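Local atomic coordinates of putative superoxide reductase (Thermotoga maritima, PDB entry 3QZB), a protein that probably reduces superoxide to hydrogen peroxide at a mononuclear iron centre, using electrons delivered by reduced rubredoxin. Residues D23-A35 and Q46-P58. Sequence-based numbering, arbitrary orientation.
With FE (Fe (III) ion), chain B.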
loop_
_atom_site.group_PDB
_atom_site.type_symbol
_atom_site.label_atom_id
_atom_site.label_comp_id
_atom_site.label_asym_id
_atom_site.label_seq_id
_atom_site.Cartn_x
_atom_site.Cartn_y
_atom_site.Cartn_z
ATOM N N ASP A 23 -15.847 -16.310 -14.765
ATOM C CA ASP A 23 -15.555 -17.678 -14.364
ATOM C C ASP A 23 -14.073 -17.947 -14.444
ATOM O O ASP A 23 -13.487 -17.878 -15.506
ATOM C CB ASP A 23 -16.256 -18.570 -15.388
ATOM C CG ASP A 23 -16.198 -20.045 -15.063
ATOM O OD1 ASP A 23 -15.445 -20.453 -14.156
ATOM O OD2 ASP A 23 -16.964 -20.799 -15.724
ATOM N N PHE A 24 -13.457 -18.289 -13.324
ATOM C CA PHE A 24 -12.011 -18.553 -13.309
ATOM C C PHE A 24 -11.582 -19.713 -14.206
ATOM O O PHE A 24 -10.427 -19.801 -14.596
ATOM C CB PHE A 24 -11.493 -18.754 -11.880
ATOM C CG PHE A 24 -11.816 -20.091 -11.280
ATOM C CD1 PHE A 24 -13.016 -20.312 -10.640
ATOM C CD2 PHE A 24 -10.917 -21.156 -11.411
ATOM C CE1 PHE A 24 -13.310 -21.543 -10.084
ATOM C CE2 PHE A 24 -11.226 -22.408 -10.873
ATOM C CZ PHE A 24 -12.402 -22.596 -10.209
ATOM N N LYS A 25 -12.531 -20.592 -14.541
ATOM C CA LYS A 25 -12.229 -21.665 -15.480
ATOM C C LYS A 25 -12.099 -21.169 -16.919
ATOM O O LYS A 25 -11.647 -21.916 -17.785
ATOM C CB LYS A 25 -13.288 -22.779 -15.384
ATOM C CG LYS A 25 -13.271 -23.445 -14.019
ATOM C CD LYS A 25 -14.245 -24.612 -13.850
ATOM C CE LYS A 25 -13.980 -25.280 -12.477
ATOM N NZ LYS A 25 -14.782 -26.520 -12.221
ATOM N N LYS A 26 -12.536 -19.933 -17.187
ATOM C CA LYS A 26 -12.500 -19.336 -18.515
ATOM C C LYS A 26 -11.602 -18.115 -18.581
ATOM O O LYS A 26 -11.239 -17.711 -19.664
ATOM C CB LYS A 26 -13.916 -18.922 -18.916
ATOM C CG LYS A 26 -14.839 -20.146 -19.069
ATOM C CD LYS A 26 -16.289 -19.851 -19.442
ATOM C CE LYS A 26 -17.099 -21.187 -19.563
ATOM N NZ LYS A 26 -18.566 -21.010 -19.856
ATOM N N GLU A 27 -11.264 -17.505 -17.451
ATOM C CA GLU A 27 -10.666 -16.174 -17.397
ATOM C C GLU A 27 -9.540 -16.155 -16.364
ATOM O O GLU A 27 -9.798 -16.269 -15.146
ATOM C CB GLU A 27 -11.737 -15.134 -17.086
ATOM C CG GLU A 27 -11.192 -13.716 -16.857
ATOM C CD GLU A 27 -10.303 -13.190 -17.979
ATOM O OE1 GLU A 27 -10.870 -12.945 -19.091
ATOM O OE2 GLU A 27 -9.104 -13.048 -17.737
ATOM N N LYS A 28 -8.288 -16.006 -16.819
ATOM C CA LYS A 28 -7.122 -16.011 -15.972
ATOM C C LYS A 28 -7.149 -14.919 -14.898
ATOM O O LYS A 28 -6.489 -15.086 -13.873
ATOM C CB LYS A 28 -5.867 -15.860 -16.813
ATOM C CG LYS A 28 -5.712 -14.544 -17.536
ATOM C CD LYS A 28 -4.440 -14.379 -18.336
ATOM C CE LYS A 28 -4.237 -15.308 -19.438
ATOM N NZ LYS A 28 -5.266 -15.031 -20.462
ATOM N N HIS A 29 -7.821 -13.797 -15.126
ATOM C CA HIS A 29 -7.742 -12.693 -14.210
ATOM C C HIS A 29 -8.589 -12.830 -12.951
ATOM O O HIS A 29 -8.422 -12.020 -12.034
ATOM C CB HIS A 29 -8.131 -11.399 -14.913
ATOM C CG HIS A 29 -7.132 -10.900 -15.887
ATOM N ND1 HIS A 29 -7.224 -11.105 -17.251
ATOM C CD2 HIS A 29 -5.975 -10.253 -15.671
ATOM C CE1 HIS A 29 -6.156 -10.535 -17.806
ATOM N NE2 HIS A 29 -5.367 -10.043 -16.868
ATOM N N VAL A 30 -9.461 -13.812 -12.868
ATOM C CA VAL A 30 -10.390 -13.872 -11.737
ATOM C C VAL A 30 -9.609 -14.213 -10.454
ATOM O O VAL A 30 -8.887 -15.228 -10.395
ATOM C CB VAL A 30 -11.480 -14.914 -11.973
ATOM C CG1 VAL A 30 -12.340 -15.032 -10.713
ATOM C CG2 VAL A 30 -12.299 -14.566 -13.246
ATOM N N PRO A 31 -9.786 -13.420 -9.374
ATOM C CA PRO A 31 -9.136 -13.796 -8.093
ATOM C C PRO A 31 -9.980 -14.883 -7.438
ATOM O O PRO A 31 -11.179 -14.687 -7.242
ATOM C CB PRO A 31 -9.117 -12.482 -7.326
ATOM C CG PRO A 31 -10.312 -11.735 -7.806
ATOM C CD PRO A 31 -10.451 -12.111 -9.295
ATOM N N VAL A 32 -9.372 -16.013 -7.139
ATOM C CA VAL A 32 -10.069 -17.159 -6.609
ATOM C C VAL A 32 -9.836 -17.281 -5.097
ATOM O O VAL A 32 -8.690 -17.320 -4.656
ATOM C CB VAL A 32 -9.659 -18.458 -7.303
ATOM C CG1 VAL A 32 -10.396 -19.658 -6.671
ATOM C CG2 VAL A 32 -9.951 -18.350 -8.822
ATOM N N ILE A 33 -10.931 -17.252 -4.339
ATOM C CA ILE A 33 -10.912 -17.330 -2.875
ATOM C C ILE A 33 -10.972 -18.792 -2.430
ATOM O O ILE A 33 -11.830 -19.549 -2.926
ATOM C CB ILE A 33 -12.136 -16.609 -2.301
ATOM C CG1 ILE A 33 -12.098 -15.101 -2.616
ATOM C CG2 ILE A 33 -12.166 -16.790 -0.749
ATOM C CD1 ILE A 33 -13.450 -14.417 -2.503
ATOM N N GLU A 34 -10.102 -19.168 -1.508
ATOM C CA GLU A 34 -10.211 -20.436 -0.779
ATOM C C GLU A 34 -10.327 -20.093 0.702
ATOM O O GLU A 34 -9.421 -19.522 1.283
ATOM C CB GLU A 34 -8.995 -21.276 -1.014
ATOM C CG GLU A 34 -8.846 -21.693 -2.457
ATOM C CD GLU A 34 -7.529 -22.405 -2.703
ATOM O OE1 GLU A 34 -7.421 -23.609 -2.353
ATOM O OE2 GLU A 34 -6.588 -21.801 -3.235
ATOM N N ALA A 35 -11.462 -20.449 1.276
ATOM C CA ALA A 35 -11.722 -20.174 2.697
ATOM C C ALA A 35 -12.757 -21.204 3.139
ATOM O O ALA A 35 -13.587 -21.618 2.343
ATOM C CB ALA A 35 -12.277 -18.738 2.884
ATOM N N GLN A 46 -7.752 -19.127 7.699
ATOM C CA GLN A 46 -6.893 -18.945 6.541
ATOM C C GLN A 46 -7.733 -18.605 5.322
ATOM O O GLN A 46 -8.641 -19.346 4.970
ATOM C CB GLN A 46 -6.149 -20.227 6.252
ATOM C CG GLN A 46 -5.461 -20.909 7.372
ATOM C CD GLN A 46 -4.312 -20.147 7.880
ATOM O OE1 GLN A 46 -4.225 -19.860 9.115
ATOM N NE2 GLN A 46 -3.379 -19.819 7.025
ATOM N N ILE A 47 -7.416 -17.492 4.671
ATOM C CA ILE A 47 -7.980 -17.123 3.393
ATOM C C ILE A 47 -6.856 -17.031 2.367
ATOM O O ILE A 47 -5.909 -16.277 2.518
ATOM C CB ILE A 47 -8.716 -15.771 3.463
ATOM C CG1 ILE A 47 -9.823 -15.782 4.517
ATOM C CG2 ILE A 47 -9.270 -15.386 2.092
ATOM C CD1 ILE A 47 -10.441 -14.368 4.756
ATOM N N VAL A 48 -6.964 -17.910 1.358
ATOM C CA VAL A 48 -6.013 -17.888 0.235
ATOM C C VAL A 48 -6.718 -17.229 -0.937
ATOM O O VAL A 48 -7.876 -17.536 -1.256
ATOM C CB VAL A 48 -5.539 -19.303 -0.155
ATOM C CG1 VAL A 48 -4.405 -19.203 -1.189
ATOM C CG2 VAL A 48 -5.070 -20.077 1.062
ATOM N N VAL A 49 -6.018 -16.299 -1.593
ATOM C CA VAL A 49 -6.553 -15.708 -2.834
ATOM C C VAL A 49 -5.447 -15.811 -3.899
ATOM O O VAL A 49 -4.297 -15.495 -3.636
ATOM C CB VAL A 49 -6.988 -14.258 -2.671
ATOM C CG1 VAL A 49 -7.673 -13.783 -3.935
ATOM C CG2 VAL A 49 -7.894 -14.070 -1.453
ATOM N N THR A 50 -5.837 -16.316 -5.072
ATOM C CA THR A 50 -4.899 -16.577 -6.171
ATOM C C THR A 50 -5.462 -16.062 -7.477
ATOM O O THR A 50 -6.594 -16.335 -7.823
ATOM C CB THR A 50 -4.671 -18.094 -6.306
ATOM O OG1 THR A 50 -4.313 -18.651 -5.025
ATOM C CG2 THR A 50 -3.591 -18.417 -7.327
ATOM N N VAL A 51 -4.660 -15.300 -8.210
ATOM C CA VAL A 51 -5.002 -14.962 -9.624
ATOM C C VAL A 51 -4.148 -15.916 -10.485
ATOM O O VAL A 51 -3.000 -16.153 -10.226
ATOM C CB VAL A 51 -4.692 -13.488 -9.926
ATOM C CG1 VAL A 51 -4.931 -13.161 -11.404
ATOM C CG2 VAL A 51 -5.552 -12.566 -9.036
ATOM N N GLY A 52 -4.790 -16.424 -11.524
ATOM C CA GLY A 52 -4.120 -17.285 -12.484
ATOM C C GLY A 52 -4.154 -18.660 -11.931
ATOM O O GLY A 52 -3.246 -19.407 -12.185
ATOM N N LYS A 53 -5.207 -18.957 -11.156
ATOM C CA LYS A 53 -5.375 -20.182 -10.413
ATOM C C LYS A 53 -5.385 -21.449 -11.289
ATOM O O LYS A 53 -4.628 -22.387 -11.066
ATOM C CB LYS A 53 -6.659 -20.101 -9.575
ATOM C CG LYS A 53 -7.026 -21.331 -8.826
ATOM C CD LYS A 53 -6.035 -21.652 -7.732
ATOM C CE LYS A 53 -6.579 -22.815 -6.869
ATOM N NZ LYS A 53 -5.542 -23.427 -6.004
ATOM N N GLU A 54 -6.257 -21.436 -12.276
ATOM C CA GLU A 54 -6.402 -22.505 -13.242
ATOM C C GLU A 54 -5.763 -22.151 -14.557
ATOM O O GLU A 54 -5.114 -22.996 -15.154
ATOM C CB GLU A 54 -7.867 -22.748 -13.431
ATOM C CG GLU A 54 -8.455 -23.612 -12.346
ATOM C CD GLU A 54 -8.560 -25.060 -12.742
ATOM O OE1 GLU A 54 -7.529 -25.655 -13.117
ATOM O OE2 GLU A 54 -9.675 -25.605 -12.705
ATOM N N ILE A 55 -5.983 -20.938 -15.036
ATOM C CA ILE A 55 -5.388 -20.457 -16.274
ATOM C C ILE A 55 -4.288 -19.493 -15.889
ATOM O O ILE A 55 -4.555 -18.468 -15.272
ATOM C CB ILE A 55 -6.389 -19.727 -17.202
ATOM C CG1 ILE A 55 -7.569 -20.645 -17.528
ATOM C CG2 ILE A 55 -5.656 -19.281 -18.485
ATOM C CD1 ILE A 55 -8.689 -20.002 -18.238
ATOM N N PRO A 56 -3.050 -19.764 -16.265
ATOM C CA PRO A 56 -1.949 -18.955 -15.801
ATOM C C PRO A 56 -1.999 -17.503 -16.312
ATOM O O PRO A 56 -2.472 -17.222 -17.419
ATOM C CB PRO A 56 -0.721 -19.651 -16.364
ATOM C CG PRO A 56 -1.134 -20.844 -17.063
ATOM C CD PRO A 56 -2.599 -20.978 -17.022
ATOM N N HIS A 57 -1.501 -16.600 -15.463
ATOM C CA HIS A 57 -1.347 -15.212 -15.855
ATOM C C HIS A 57 0.140 -14.905 -15.945
ATOM O O HIS A 57 0.918 -15.313 -15.090
ATOM C CB HIS A 57 -2.052 -14.261 -14.859
ATOM C CG HIS A 57 -2.094 -12.823 -15.322
ATOM N ND1 HIS A 57 -0.985 -11.999 -15.250
ATOM C CD2 HIS A 57 -3.083 -12.073 -15.883
ATOM C CE1 HIS A 57 -1.286 -10.812 -15.758
ATOM N NE2 HIS A 57 -2.540 -10.822 -16.158
ATOM N N PRO A 58 0.557 -14.113 -16.965
ATOM C CA PRO A 58 1.959 -13.698 -17.036
ATOM C C PRO A 58 2.482 -12.971 -15.825
ATOM O O PRO A 58 1.693 -12.337 -15.063
ATOM C CB PRO A 58 1.969 -12.772 -18.270
ATOM C CG PRO A 58 0.845 -13.249 -19.115
ATOM C CD PRO A 58 -0.226 -13.643 -18.118
HETATM FE FE FE B . -3.455 -9.123 -17.266
HETATM O O HOH W 1 -7.990 -19.221 -13.502
HETATM O O HOH W 2 -7.644 -16.872 -12.079
HETATM O O HOH W 3 -6.828 -19.356 -4.050
HETATM O O HOH W 4 -8.188 -21.648 3.331
HETATM O O HOH W 5 -4.180 -22.633 -3.386
#
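His-29 and His-57 meet at the iron, each binding it through NE2 at 2.2 Å, their rings turned 70° apart. Glu-27 fixes the rotation of the His-29 ring: its OE2 accepts from both ND1 and the backbone N of His-29. ND1 of His-57 donates to a lone pair of Pro-58 O. Lys-28 bridges the two loops: CB lies against Ile-55 CG2 and, 3.3 Å away, Ile-55 O; CG sits over one face of the His-29 ring, toward its rim; CD rests 3.6 Å from His-57 CD2; CE reaches Pro-56 O; and NZ ends 6.6 Å from His-57 NE2, not in contact. With CG between the backbone N and carbonyl carbon (chi1 65°), bends at chi3 and chi4 bring CE there. Farther out, Ile-55 CD1 rests against the backbone of Lys-25 and Lys-26, while in one of its two conformers Glu-54 places CG at the edge of the Phe-24 ring, 3.4 Å from CE2. An alanine in place of Phe-24 would probably leave this conformer of Glu-54 without the ring edge beside its CB and CG. One water joins Phe-24 O to Ile-55 N; another links the carbonyls of Lys-28 and Val-30 to Gly-52 N. Strands 31-34 and 46-51 pair antiparallel, with two backbone bonds each between Val-32 and Thr-50 and between Glu-34 and Val-48. Glu-34 OE2 also makes a weak salt bridge with Lys-53 NZ, at 3.4 Å, with a shared water. Strand 31-34 is thus an outer strand of this chain's three-stranded sheet in the immunoglobulin-like sandwich, with 44-51 between it and 103-115. Pro-31, Ile-33, Val-49 and Val-51 pack inward on strands of the other sheet, whereas the loops carry two of the iron's four histidines toward His-63, Cys-127 and His-130.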